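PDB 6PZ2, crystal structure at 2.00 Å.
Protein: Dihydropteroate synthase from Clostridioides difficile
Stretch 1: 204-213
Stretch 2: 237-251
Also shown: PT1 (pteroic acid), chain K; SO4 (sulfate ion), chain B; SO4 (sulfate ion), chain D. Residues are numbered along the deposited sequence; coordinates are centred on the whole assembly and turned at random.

Stretch 1 204-213: YPILLGTSRK
Stretch 2 (237-251) LGIRDGVDIVRVHDV

Two neighbouring parallel strands pair through their backbones, and a polar side-chain cluster extends the contact beyond them. Leu207 bridges Ile245 (CA to CA 4.6 Å) and Leu208 bridges Val246 (CA to CA 4.9 Å), with phi from -116 to -138° and psi from 134 to 138° in these four residues. Ile206 O accepts from Asp244 N at 2.9 Å and from Ile245 N at 3.1 Å. Leu208 N donates to Ile245 O at 2.9 Å, and Arg247 N donates to Leu208 O at 2.9 Å. Asp244 (chi1 m) points its CA-to-CB bond toward the other stretch, and its OD2 accepts from Ile206 N at 3.1 Å.

Leu207 (t, t) and Ile245 (m, t) share one sheet face; Leu207 CD1 lies 3.8 Å from Ile245 CG2. Leu208 (t, p) takes the other face with Val246; its CB lies 3.9 Å from Val243 CG2.

Water 1 links the two stretches, accepting from Thr210 N at 2.8 Å and donating to Arg247 O at 2.8 Å. A type II turn runs from Thr210 to Lys213, with Arg212 at phi/psi 69/9. Ser211 OG (chi1 t) hydrogen-bonds His249 ND1 at 2.6 Å. The extended Arg212 (m, t, t) lays its guanidinium flat on the His249 ring (chi1 m), planes at 16°. Arg212 NH2 also forms a salt bridge with Asp250 OD1 at 3.4 Å, a weak hydrogen bond.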

# COMPACT_ATOMS: atom_id res chain seq x y z
N TYR A 204 21.03 -2.63 11.27
CA TYR A 204 20.92 -1.15 11.25
C TYR A 204 19.51 -0.73 10.80
O TYR A 204 18.90 -1.43 10.01
CB TYR A 204 21.96 -0.54 10.29
CG TYR A 204 23.37 -0.65 10.81
CD1 TYR A 204 23.90 0.29 11.68
CD2 TYR A 204 24.16 -1.73 10.46
CE1 TYR A 204 25.18 0.16 12.20
CE2 TYR A 204 25.44 -1.87 10.97
CZ TYR A 204 25.95 -0.93 11.85
OH TYR A 204 27.21 -1.11 12.35
N PRO A 205 19.04 0.44 11.26
CA PRO A 205 17.80 1.03 10.76
C PRO A 205 17.88 1.22 9.24
O PRO A 205 18.98 1.37 8.71
CB PRO A 205 17.66 2.38 11.46
CG PRO A 205 18.56 2.29 12.68
CD PRO A 205 19.65 1.33 12.24
N ILE A 206 16.74 1.11 8.56
CA ILE A 206 16.73 1.19 7.08
C ILE A 206 15.83 2.34 6.64
O ILE A 206 14.76 2.56 7.23
CB ILE A 206 16.26 -0.15 6.48
CG1 ILE A 206 17.24 -1.27 6.84
CG2 ILE A 206 16.03 -0.07 4.98
CD1 ILE A 206 16.66 -2.65 6.72
N LEU A 207 16.29 3.05 5.62
CA LEU A 207 15.56 4.12 5.01
C LEU A 207 15.34 3.76 3.54
O LEU A 207 16.25 3.25 2.87
CB LEU A 207 16.33 5.43 5.15
CG LEU A 207 15.61 6.70 4.69
CD1 LEU A 207 16.14 7.91 5.45
CD2 LEU A 207 15.80 6.93 3.21
N LEU A 208 14.12 4.04 3.08
CA LEU A 208 13.75 3.70 1.69
C LEU A 208 13.21 4.93 0.98
O LEU A 208 12.39 5.69 1.52
CB LEU A 208 12.72 2.56 1.70
CG LEU A 208 12.20 2.16 0.33
CD1 LEU A 208 13.33 1.55 -0.48
CD2 LEU A 208 11.03 1.19 0.43
N GLY A 209 13.65 5.11 -0.27
CA GLY A 209 13.05 6.14 -1.08
C GLY A 209 12.72 5.66 -2.49
O GLY A 209 13.62 5.25 -3.22
N THR A 210 11.44 5.74 -2.84
CA THR A 210 10.92 5.29 -4.15
C THR A 210 10.02 6.36 -4.78
O THR A 210 9.73 6.30 -5.97
CB THR A 210 10.08 4.01 -4.05
OG1 THR A 210 8.91 4.30 -3.28
CG2 THR A 210 10.85 2.88 -3.42
N SER A 211 9.60 7.32 -3.95
CA SER A 211 8.55 8.24 -4.29
C SER A 211 8.77 8.84 -5.68
O SER A 211 9.77 9.46 -5.95
CB SER A 211 8.45 9.31 -3.25
OG SER A 211 7.35 10.17 -3.52
N ARG A 212 7.82 8.57 -6.55
CA ARG A 212 7.69 9.12 -7.90
C ARG A 212 8.78 8.61 -8.85
O ARG A 212 8.82 9.09 -9.97
CB ARG A 212 7.71 10.65 -7.92
CG ARG A 212 6.54 11.25 -7.14
CD ARG A 212 6.51 12.76 -7.24
NE ARG A 212 5.49 13.17 -6.29
CZ ARG A 212 5.22 14.44 -6.02
NH1 ARG A 212 5.93 15.35 -6.66
NH2 ARG A 212 4.28 14.77 -5.15
N LYS A 213 9.59 7.64 -8.47
CA LYS A 213 10.72 7.27 -9.30
C LYS A 213 10.25 6.49 -10.53
O LYS A 213 9.13 6.00 -10.61
CB LYS A 213 11.72 6.47 -8.48
CG LYS A 213 12.39 7.30 -7.40
CD LYS A 213 13.60 6.67 -6.77
CE LYS A 213 14.05 7.48 -5.58
NZ LYS A 213 15.19 6.83 -4.91
N LEU A 237 5.14 -2.38 1.69
CA LEU A 237 5.99 -3.56 1.56
C LEU A 237 7.31 -3.33 2.29
O LEU A 237 7.86 -4.26 2.92
CB LEU A 237 6.22 -3.84 0.07
CG LEU A 237 4.95 -4.21 -0.70
CD1 LEU A 237 5.18 -4.24 -2.21
CD2 LEU A 237 4.41 -5.55 -0.24
N GLY A 238 7.84 -2.11 2.16
CA GLY A 238 9.08 -1.77 2.81
C GLY A 238 8.95 -1.94 4.31
O GLY A 238 9.78 -2.60 4.95
N ILE A 239 7.90 -1.39 4.88
CA ILE A 239 7.75 -1.49 6.34
C ILE A 239 7.68 -2.97 6.72
O ILE A 239 8.32 -3.40 7.64
CB ILE A 239 6.49 -0.78 6.85
CG1 ILE A 239 6.59 0.72 6.61
CG2 ILE A 239 6.26 -1.12 8.33
CD1 ILE A 239 5.24 1.42 6.58
N ARG A 240 6.96 -3.77 5.96
CA ARG A 240 6.85 -5.18 6.31
C ARG A 240 8.24 -5.81 6.27
O ARG A 240 8.54 -6.66 7.10
CB ARG A 240 5.84 -5.89 5.40
CG ARG A 240 6.14 -7.36 5.16
CD ARG A 240 5.07 -8.35 5.53
NE ARG A 240 4.33 -8.69 4.34
CZ ARG A 240 3.59 -9.78 4.17
NH1 ARG A 240 2.36 -9.64 3.71
NH2 ARG A 240 4.09 -10.98 4.35
N ASP A 241 9.09 -5.38 5.33
CA ASP A 241 10.44 -5.89 5.18
C ASP A 241 11.45 -5.27 6.16
O ASP A 241 12.62 -5.60 6.12
CB ASP A 241 10.86 -5.64 3.73
CG ASP A 241 10.21 -6.62 2.77
OD1 ASP A 241 10.13 -7.80 3.17
OD2 ASP A 241 9.81 -6.22 1.65
N GLY A 242 11.07 -4.37 7.05
CA GLY A 242 11.96 -3.88 8.08
C GLY A 242 12.29 -2.40 7.94
O GLY A 242 13.06 -1.87 8.77
N VAL A 243 11.71 -1.70 6.95
CA VAL A 243 12.02 -0.29 6.75
C VAL A 243 11.54 0.52 7.96
O VAL A 243 10.44 0.31 8.45
CB VAL A 243 11.41 0.26 5.46
CG1 VAL A 243 11.53 1.76 5.43
CG2 VAL A 243 12.05 -0.38 4.22
N ASP A 244 12.37 1.48 8.37
CA ASP A 244 12.11 2.32 9.54
C ASP A 244 11.69 3.73 9.11
O ASP A 244 10.98 4.41 9.84
CB ASP A 244 13.38 2.43 10.39
CG ASP A 244 13.67 1.14 11.11
OD1 ASP A 244 12.88 0.81 12.04
OD2 ASP A 244 14.62 0.43 10.69
N ILE A 245 12.22 4.19 7.98
CA ILE A 245 11.99 5.54 7.57
C ILE A 245 11.72 5.50 6.07
O ILE A 245 12.53 4.89 5.36
CB ILE A 245 13.22 6.44 7.83
CG1 ILE A 245 13.74 6.33 9.26
CG2 ILE A 245 12.92 7.87 7.42
CD1 ILE A 245 14.99 7.14 9.56
N VAL A 246 10.68 6.20 5.62
CA VAL A 246 10.44 6.35 4.19
C VAL A 246 10.59 7.82 3.82
O VAL A 246 10.09 8.70 4.51
CB VAL A 246 9.06 5.81 3.76
CG1 VAL A 246 9.02 4.29 3.86
CG2 VAL A 246 7.90 6.42 4.54
N ARG A 247 11.27 8.05 2.71
CA ARG A 247 11.49 9.40 2.21
C ARG A 247 10.46 9.62 1.09
O ARG A 247 10.62 9.01 0.05
CB ARG A 247 12.92 9.52 1.65
CG ARG A 247 13.31 10.86 1.06
CD ARG A 247 14.74 10.91 0.53
NE ARG A 247 15.15 12.15 -0.12
CZ ARG A 247 14.84 12.51 -1.35
NH1 ARG A 247 14.16 11.71 -2.16
NH2 ARG A 247 15.19 13.72 -1.77
N VAL A 248 9.54 10.56 1.25
CA VAL A 248 8.36 10.71 0.40
C VAL A 248 8.08 12.17 0.08
O VAL A 248 8.37 13.06 0.88
CB VAL A 248 7.12 10.06 1.03
CG1 VAL A 248 7.29 8.55 1.12
CG2 VAL A 248 6.82 10.68 2.39
N HIS A 249 7.50 12.41 -1.11
CA HIS A 249 6.90 13.70 -1.42
C HIS A 249 5.54 13.92 -0.74
O HIS A 249 5.17 15.05 -0.50
CB HIS A 249 6.68 13.84 -2.92
CG HIS A 249 7.97 13.72 -3.65
ND1 HIS A 249 8.41 12.51 -4.14
CD2 HIS A 249 8.88 14.66 -3.98
CE1 HIS A 249 9.57 12.71 -4.74
NE2 HIS A 249 9.89 14.02 -4.65
N ASP A 250 4.74 12.87 -0.54
CA ASP A 250 3.36 13.04 -0.13
C ASP A 250 3.28 12.48 1.29
O ASP A 250 3.14 11.28 1.53
CB ASP A 250 2.39 12.32 -1.07
CG ASP A 250 2.48 12.77 -2.51
OD1 ASP A 250 3.15 12.10 -3.33
OD2 ASP A 250 1.89 13.80 -2.80
N VAL A 251 3.39 13.38 2.23
CA VAL A 251 3.63 12.93 3.57
C VAL A 251 2.37 12.27 4.18
O VAL A 251 2.45 11.19 4.78
CB VAL A 251 4.17 14.10 4.41
CG1 VAL A 251 4.09 13.81 5.92
CG2 VAL A 251 5.60 14.43 3.98
C2 PT1 K . 16.81 7.96 -1.79
C3 PT1 K . 16.94 9.24 -2.46
C5 PT1 K . 17.64 10.27 -1.68
N6 PT1 K . 16.46 9.54 -3.70
C7 PT1 K . 17.98 8.75 0.08
N9 PT1 K . 18.13 9.96 -0.48
C10 PT1 K . 16.65 10.76 -4.23
N11 PT1 K . 18.46 8.49 1.31
C12 PT1 K . 17.35 11.73 -3.50
C21 PT1 K . 14.34 7.78 -11.04
O22 PT1 K . 14.74 6.67 -11.43
O1 PT1 K . 16.19 6.93 -2.38
N4 PT1 K . 17.35 7.75 -0.57
N8 PT1 K . 17.79 11.49 -2.25
C13 PT1 K . 16.13 11.05 -5.62
N14 PT1 K . 16.80 10.14 -6.54
C15 PT1 K . 16.19 9.64 -7.65
C16 PT1 K . 15.00 10.17 -8.16
C17 PT1 K . 16.76 8.52 -8.25
C18 PT1 K . 14.42 9.58 -9.28
C19 PT1 K . 16.18 7.93 -9.37
C20 PT1 K . 15.00 8.46 -9.88
O23 PT1 K . 13.35 8.29 -11.58
S SO4 B . 13.43 13.61 -5.40
O1 SO4 B . 14.00 13.35 -6.74
O2 SO4 B . 14.53 13.96 -4.46
O3 SO4 B . 12.73 12.40 -4.91
O4 SO4 B . 12.48 14.73 -5.48
S SO4 D . 4.46 18.57 -4.86
O1 SO4 D . 3.94 17.56 -5.81
O2 SO4 D . 5.82 18.96 -5.33
O3 SO4 D . 4.60 18.10 -3.45
O4 SO4 D . 3.47 19.67 -4.90
O HOH W 1 9.55 6.59 -0.90
O HOH W 2 5.03 10.32 -2.01